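Local atomic coordinates of RmpA (Streptococcus mutans, PDB entry 3BJV), a protein that probably acts as the IIA component of a phosphoenolpyruvate-dependent phosphotransferase system, relaying phosphoryl groups for the uptake of ascorbate. Residues I48-T51 / P56-I59; F123-S128 / L142-E147. All coordinates share one frame; numbering follows the deposited sequence.

Contact 1. Residues I48-T51 / P56-I59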
ATOM      1  N   ILE A  48       1.932  16.187  10.753  1.00  9.34           N
ATOM      2  CA  ILE A  48       1.969  17.564  10.261  1.00  9.21           C
ATOM      3  C   ILE A  48       3.341  17.965   9.791  1.00  9.56           C
ATOM      4  O   ILE A  48       3.478  18.483   8.705  1.00  9.37           O
ATOM      5  CB  ILE A  48       1.351  18.594  11.291  1.00 10.29           C
ATOM      6  CG1 ILE A  48      -0.187  18.408  11.378  1.00 11.50           C
ATOM      7  CG2 ILE A  48       1.718  20.018  10.919  1.00  8.48           C
ATOM      8  CD1 ILE A  48      -0.873  19.560  11.940  1.00 18.56           C
ATOM      9  N   GLU A  49       4.357  17.766  10.621  1.00  9.58           N
ATOM     10  CA  GLU A  49       5.748  17.998  10.178  1.00 10.34           C
ATOM     11  C   GLU A  49       6.167  17.217   8.965  1.00  9.88           C
ATOM     12  O   GLU A  49       6.837  17.787   8.102  1.00 10.55           O
ATOM     13  CB  GLU A  49       6.769  17.752  11.307  1.00 10.01           C
ATOM     14  CG  GLU A  49       6.533  18.652  12.490  1.00 13.51           C
ATOM     15  CD  GLU A  49       6.558  20.111  12.098  1.00 17.67           C
ATOM     16  OE1 GLU A  49       7.641  20.504  11.629  1.00 23.86           O
ATOM     17  OE2 GLU A  49       5.527  20.847  12.215  1.00 18.08           O
ATOM     18  N   SER A  50       5.798  15.931   8.877  1.00  9.50           N
ATOM     19  CA  SER A  50       6.086  15.147   7.660  1.00  9.20           C
ATOM     20  C   SER A  50       5.375  15.660   6.431  1.00  9.07           C
ATOM     21  O   SER A  50       5.926  15.674   5.352  1.00 10.86           O
ATOM     22  CB  SER A  50       5.752  13.686   7.862  1.00  9.04           C
ATOM     23  OG  SER A  50       6.645  13.162   8.828  1.00 10.53           O
ATOM     24  N   THR A  51       4.144  16.084   6.595  1.00  9.00           N
ATOM     25  CA  THR A  51       3.357  16.618   5.524  1.00  9.27           C
ATOM     26  C   THR A  51       3.961  17.928   5.004  1.00 11.46           C
ATOM     27  O   THR A  51       4.082  18.092   3.767  1.00 10.86           O
ATOM     28  CB  THR A  51       1.913  16.854   5.975  1.00  7.79           C
ATOM     29  OG1 THR A  51       1.359  15.602   6.371  1.00  8.29           O
ATOM     30  CG2 THR A  51       1.118  17.376   4.880  1.00  6.20           C
ATOM     31  N   PRO A  56       1.779  15.718   1.058  1.00 15.38           N
ATOM     32  CA  PRO A  56       0.922  14.597   1.460  1.00 14.58           C
ATOM     33  C   PRO A  56       1.509  13.331   0.891  1.00 13.86           C
ATOM     34  O   PRO A  56       1.776  13.271  -0.281  1.00 14.63           O
ATOM     35  CB  PRO A  56      -0.415  14.885   0.744  1.00 15.12           C
ATOM     36  CG  PRO A  56      -0.409  16.370   0.410  1.00 14.75           C
ATOM     37  CD  PRO A  56       1.077  16.722   0.228  1.00 15.79           C
ATOM     38  N   TYR A  57       1.743  12.323   1.698  1.00 13.20           N
ATOM     39  CA  TYR A  57       2.250  11.056   1.166  1.00 12.90           C
ATOM     40  C   TYR A  57       1.178   9.956   1.371  1.00 11.64           C
ATOM     41  O   TYR A  57       1.510   8.784   1.451  1.00 11.29           O
ATOM     42  CB  TYR A  57       3.633  10.685   1.802  1.00 13.28           C
ATOM     43  CG  TYR A  57       3.650  10.881   3.312  1.00 14.12           C
ATOM     44  CD1 TYR A  57       3.421   9.811   4.188  1.00 10.86           C
ATOM     45  CD2 TYR A  57       3.800  12.174   3.862  1.00 14.70           C
ATOM     46  CE1 TYR A  57       3.409  10.006   5.581  1.00  8.04           C
ATOM     47  CE2 TYR A  57       3.742  12.373   5.237  1.00 14.43           C
ATOM     48  CZ  TYR A  57       3.546  11.276   6.088  1.00 12.50           C
ATOM     49  OH  TYR A  57       3.463  11.515   7.441  1.00 13.20           O
ATOM     50  N   TYR A  58      -0.111  10.326   1.430  1.00 11.36           N
ATOM     51  CA  TYR A  58      -1.142   9.345   1.855  1.00 11.31           C
ATOM     52  C   TYR A  58      -2.494   9.557   1.221  1.00 11.80           C
ATOM     53  O   TYR A  58      -3.505   9.088   1.689  1.00 12.26           O
ATOM     54  CB  TYR A  58      -1.253   9.342   3.373  1.00 10.47           C
ATOM     55  CG  TYR A  58      -1.209  10.759   3.973  1.00 10.80           C
ATOM     56  CD1 TYR A  58      -2.321  11.648   3.867  1.00  9.19           C
ATOM     57  CD2 TYR A  58      -0.083  11.201   4.650  1.00  8.04           C
ATOM     58  CE1 TYR A  58      -2.291  12.939   4.435  1.00  8.25           C
ATOM     59  CE2 TYR A  58      -0.040  12.490   5.209  1.00 12.33           C
ATOM     60  CZ  TYR A  58      -1.128  13.353   5.102  1.00 12.10           C
ATOM     61  OH  TYR A  58      -1.019  14.628   5.665  1.00 11.80           O
ATOM     62  N   ILE A  59      -2.526  10.260   0.120  1.00 13.58           N
ATOM     63  CA  ILE A  59      -3.783  10.491  -0.544  1.00 14.34           C
ATOM     64  C   ILE A  59      -3.853   9.457  -1.648  1.00 15.94           C
ATOM     65  O   ILE A  59      -3.476   9.745  -2.774  1.00 15.20           O
ATOM     66  CB  ILE A  59      -3.891  11.975  -1.048  1.00 14.00           C
ATOM     67  CG1 ILE A  59      -3.842  12.939   0.162  1.00 14.91           C
ATOM     68  CG2 ILE A  59      -5.174  12.176  -1.833  1.00 14.71           C
ATOM     69  CD1 ILE A  59      -3.787  14.380  -0.131  1.00 14.47           C
TER
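Ser50 and Thr51, near the C-terminal end of helix 42-54, meet Pro56, Tyr57 and Tyr58 in the loop that leads to strand 63-65. The contact lies where helix 42-54 turns into the loop before strand 63-65, in the alpha/beta sandwich of this IIA protein. The loop folds back along the last turns of the helix it has just left. Pro56 comes first. Its CA is 5.2 Å from the CA of Thr51, and its CB points away from the helix. The Thr51 methyl CG2 is loosely placed near the Pro56 N.

Tyr57 sends its ring along the helix. Its CG lies between the backbone N and the carbonyl carbon (chi1 45°), and this brings CE2 and OH up to Ser50. Ser50 CB approaches obliquely, at 3.2 Å from Tyr57 OH and 3.6 Å from Tyr57 CE2. The Ser50 hydroxyl is turned elsewhere and bonds to the carbonyl of Ala46, one turn back. Thr51 N lies at the Tyr57 ring edge, near its plane, 4.0 Å from CE2. Tyr57 OH hydrogen-bonds to the carbonyl O of His68, whose ring also meets Tyr57 edge-to-face. Lys109 of the second subunit packs on both Ser50 and Tyr57.

Tyr58 takes a similar first torsion (42°) and sets one ring edge over the face of Tyr57. Tyr58 CD2 stands 3.7 Å above the centre of the Tyr57 ring. The phenol reaches Thr51 nearly at right angles to that side chain. Tyr58 OH is the donor to Thr51 OG1, at 2.7 Å. Thr51 is buried, and its OG1 also bonds to the carbonyl of Ile47 in its own helix. Thr51 OG1 lies in the plane of the Tyr58 phenol ring.

Contact 2. Residues F123-S128 / L142-E147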
ATOM      1  N   PHE A 123     -12.556   1.310   0.106  1.00 11.61           N
ATOM      2  CA  PHE A 123     -12.653   2.356  -0.864  1.00 11.54           C
ATOM      3  C   PHE A 123     -12.925   1.887  -2.280  1.00 12.06           C
ATOM      4  O   PHE A 123     -13.330   2.672  -3.105  1.00 11.31           O
ATOM      5  CB  PHE A 123     -11.445   3.279  -0.780  1.00 11.37           C
ATOM      6  CG  PHE A 123     -11.484   4.161   0.416  1.00 12.84           C
ATOM      7  CD1 PHE A 123     -12.283   5.316   0.421  1.00  9.44           C
ATOM      8  CD2 PHE A 123     -10.753   3.835   1.566  1.00 12.17           C
ATOM      9  CE1 PHE A 123     -12.339   6.123   1.550  1.00 10.95           C
ATOM     10  CE2 PHE A 123     -10.802   4.640   2.702  1.00 12.91           C
ATOM     11  CZ  PHE A 123     -11.603   5.792   2.697  1.00 11.89           C
ATOM     12  N   GLU A 124     -12.748   0.609  -2.565  1.00 13.22           N
ATOM     13  CA  GLU A 124     -13.172   0.097  -3.880  1.00 14.47           C
ATOM     14  C   GLU A 124     -14.631  -0.380  -4.000  1.00 15.23           C
ATOM     15  O   GLU A 124     -15.013  -0.930  -5.033  1.00 16.30           O
ATOM     16  CB  GLU A 124     -12.228  -0.999  -4.350  1.00 13.82           C
ATOM     17  CG  GLU A 124     -10.823  -0.439  -4.645  1.00 15.63           C
ATOM     18  CD  GLU A 124      -9.905  -1.469  -5.223  1.00 15.32           C
ATOM     19  OE1 GLU A 124     -10.261  -2.688  -5.226  1.00 13.02           O
ATOM     20  OE2 GLU A 124      -8.823  -1.045  -5.671  1.00 13.15           O
ATOM     21  N   LEU A 125     -15.429  -0.243  -2.946  1.00 15.72           N
ATOM     22  CA  LEU A 125     -16.863  -0.483  -3.069  1.00 16.10           C
ATOM     23  C   LEU A 125     -17.414   0.559  -4.040  1.00 16.89           C
ATOM     24  O   LEU A 125     -16.788   1.619  -4.235  1.00 15.74           O
ATOM     25  CB  LEU A 125     -17.521  -0.310  -1.714  1.00 15.05           C
ATOM     26  CG  LEU A 125     -17.137  -1.408  -0.755  1.00 15.26           C
ATOM     27  CD1 LEU A 125     -17.697  -1.122   0.646  1.00 14.55           C
ATOM     28  CD2 LEU A 125     -17.582  -2.759  -1.306  1.00 12.09           C
ATOM     29  N   ASP A 126     -18.575   0.316  -4.628  1.00 18.29           N
ATOM     30  CA  ASP A 126     -19.115   1.347  -5.529  1.00 20.78           C
ATOM     31  C   ASP A 126     -19.520   2.613  -4.808  1.00 20.16           C
ATOM     32  O   ASP A 126     -20.093   2.553  -3.756  1.00 21.11           O
ATOM     33  CB  ASP A 126     -20.236   0.818  -6.451  1.00 22.17           C
ATOM     34  CG  ASP A 126     -19.768   0.778  -7.942  1.00 29.63           C
ATOM     35  OD1 ASP A 126     -20.173   1.704  -8.716  1.00 31.16           O
ATOM     36  OD2 ASP A 126     -18.927  -0.137  -8.299  1.00 33.81           O
ATOM     37  N   HIS A 127     -19.169   3.757  -5.367  1.00 20.79           N
ATOM     38  CA  HIS A 127     -19.479   5.047  -4.806  1.00 21.10           C
ATOM     39  C   HIS A 127     -19.060   5.078  -3.341  1.00 20.34           C
ATOM     40  O   HIS A 127     -19.847   5.554  -2.497  1.00 19.79           O
ATOM     41  CB  HIS A 127     -20.994   5.299  -4.862  1.00 22.27           C
ATOM     42  CG  HIS A 127     -21.625   5.052  -6.199  1.00 26.57           C
ATOM     43  ND1 HIS A 127     -21.285   5.765  -7.334  1.00 28.08           N
ATOM     44  CD2 HIS A 127     -22.599   4.189  -6.571  1.00 29.66           C
ATOM     45  CE1 HIS A 127     -22.016   5.344  -8.345  1.00 29.72           C
ATOM     46  NE2 HIS A 127     -22.818   4.384  -7.912  1.00 31.17           N
ATOM     47  N   SER A 128     -17.863   4.560  -3.023  1.00 19.34           N
ATOM     48  CA  SER A 128     -17.437   4.420  -1.598  1.00 18.23           C
ATOM     49  C   SER A 128     -17.318   5.771  -0.896  1.00 17.38           C
ATOM     50  O   SER A 128     -17.762   5.905   0.216  1.00 17.70           O
ATOM     51  CB  SER A 128     -16.147   3.618  -1.445  1.00 18.10           C
ATOM     52  OG  SER A 128     -15.060   4.282  -2.087  1.00 19.17           O
ATOM     53  N   LEU A 142     -19.655   0.485   9.443  1.00 10.00           N
ATOM     54  CA  LEU A 142     -19.332  -0.937   9.684  1.00 11.48           C
ATOM     55  C   LEU A 142     -20.127  -1.860   8.753  1.00 12.04           C
ATOM     56  O   LEU A 142     -19.582  -2.850   8.275  1.00 13.08           O
ATOM     57  CB  LEU A 142     -19.613  -1.331  11.125  1.00 10.71           C
ATOM     58  CG  LEU A 142     -18.837  -0.653  12.229  1.00 10.86           C
ATOM     59  CD1 LEU A 142     -19.507  -0.994  13.541  1.00 11.52           C
ATOM     60  CD2 LEU A 142     -17.399  -1.122  12.219  1.00  9.33           C
ATOM     61  N   ALA A 143     -21.386  -1.541   8.438  1.00 12.23           N
ATOM     62  CA  ALA A 143     -22.049  -2.354   7.397  1.00 12.14           C
ATOM     63  C   ALA A 143     -21.244  -2.320   6.069  1.00 12.14           C
ATOM     64  O   ALA A 143     -20.986  -3.380   5.471  1.00 12.53           O
ATOM     65  CB  ALA A 143     -23.513  -1.956   7.201  1.00 12.20           C
ATOM     66  N   MET A 144     -20.789  -1.141   5.654  1.00 11.28           N
ATOM     67  CA  MET A 144     -19.817  -1.048   4.549  1.00 12.08           C
ATOM     68  C   MET A 144     -18.528  -1.854   4.710  1.00 11.80           C
ATOM     69  O   MET A 144     -18.059  -2.467   3.761  1.00 10.58           O
ATOM     70  CB  MET A 144     -19.452   0.398   4.260  1.00 11.92           C
ATOM     71  CG  MET A 144     -20.587   1.151   3.591  1.00 12.47           C
ATOM     72  SD  MET A 144     -20.158   2.864   3.211  1.00 15.30           S
ATOM     73  CE  MET A 144     -18.881   2.705   1.954  1.00 16.41           C
ATOM     74  N   VAL A 145     -17.958  -1.867   5.912  1.00 12.18           N
ATOM     75  CA  VAL A 145     -16.766  -2.655   6.159  1.00 12.80           C
ATOM     76  C   VAL A 145     -17.055  -4.134   5.935  1.00 14.97           C
ATOM     77  O   VAL A 145     -16.258  -4.817   5.298  1.00 14.07           O
ATOM     78  CB  VAL A 145     -16.167  -2.410   7.557  1.00 13.27           C
ATOM     79  CG1 VAL A 145     -15.136  -3.481   7.902  1.00 11.40           C
ATOM     80  CG2 VAL A 145     -15.563  -0.990   7.656  1.00 10.80           C
ATOM     81  N   GLU A 146     -18.208  -4.619   6.422  1.00 16.47           N
ATOM     82  CA  GLU A 146     -18.622  -6.001   6.154  1.00 19.00           C
ATOM     83  C   GLU A 146     -18.636  -6.334   4.650  1.00 18.29           C
ATOM     84  O   GLU A 146     -18.117  -7.350   4.213  1.00 17.45           O
ATOM     85  CB  GLU A 146     -20.022  -6.263   6.746  1.00 20.37           C
ATOM     86  CG  GLU A 146     -20.051  -6.179   8.245  1.00 26.32           C
ATOM     87  CD  GLU A 146     -19.123  -7.200   8.812  1.00 36.82           C
ATOM     88  OE1 GLU A 146     -19.151  -8.350   8.269  1.00 39.80           O
ATOM     89  OE2 GLU A 146     -18.342  -6.852   9.751  1.00 40.64           O
ATOM     90  N   GLU A 147     -19.267  -5.463   3.882  1.00 18.18           N
ATOM     91  CA  GLU A 147     -19.418  -5.641   2.458  1.00 18.99           C
ATOM     92  C   GLU A 147     -18.063  -5.659   1.702  1.00 17.88           C
ATOM     93  O   GLU A 147     -17.983  -6.171   0.597  1.00 19.28           O
ATOM     94  CB  GLU A 147     -20.327  -4.511   1.983  1.00 18.30           C
ATOM     95  CG  GLU A 147     -20.618  -4.417   0.499  1.00 21.62           C
ATOM     96  CD  GLU A 147     -21.261  -3.068   0.100  1.00 22.71           C
ATOM     97  OE1 GLU A 147     -21.210  -2.774  -1.125  1.00 27.79           O
ATOM     98  OE2 GLU A 147     -21.805  -2.319   0.987  1.00 21.68           O
TER
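Leu125 has CG beside its backbone N (chi1 -69°), which turns the side chain toward helix 138-147, CD1 reaching Met144 and CD2 reaching Glu147. Met144 is bent at chi3 (67°), which carries CE back to the loop. Glu147 is an extended chain that crosses Leu125 at a slant. The contact joins the turn between helices 108-123 and 128-133 to the last turns of helix 138-147.

Leu125 CD1 touches the carbonyl O of Met144 at 3.4 Å and Met144 CE at 4.2 Å. Leu125 CD2 lies against Glu147, 3.6 Å from OE1. Met144 CE is 3.8 Å from the carbonyl O of Ser128. A type II turn from Leu125 to Ser128 presents the Leu125 side chain and the Ser128 carbonyl to the helix. Ser128 OG donates to Phe123 O at 2.6 Å, from above the carbonyl plane. The other carboxylate oxygen of Glu147, OE2, makes a salt bridge with Arg131. Arg131 also bonds to Asp126 O. The direct contact is therefore van der Waals packing of methyl groups on one another and on oxygens, while Arg131 supplies a polar link between the turn and the helix.

Contacts 1 and 2 lie on opposite sides of the chain centre. Their centres are 25 Å apart and their nearest atoms about 9 Å apart. Both adjoin the same sheet. The loop of contact 1 leads into strand 63-65, which pairs with strand 96-104, and Phe123, in the segment 123-128, packs on that second strand. Both also reach the second subunit. Contact 1 does so at its Lys109, and Glu124, in the segment 123-128, bonds to its Tyr153. Contact 1 is the one beside His68, which appears to match the phosphorylated histidine of this IIA family. Contact 2 holds the loop after helix 108-123 to helix 138-147.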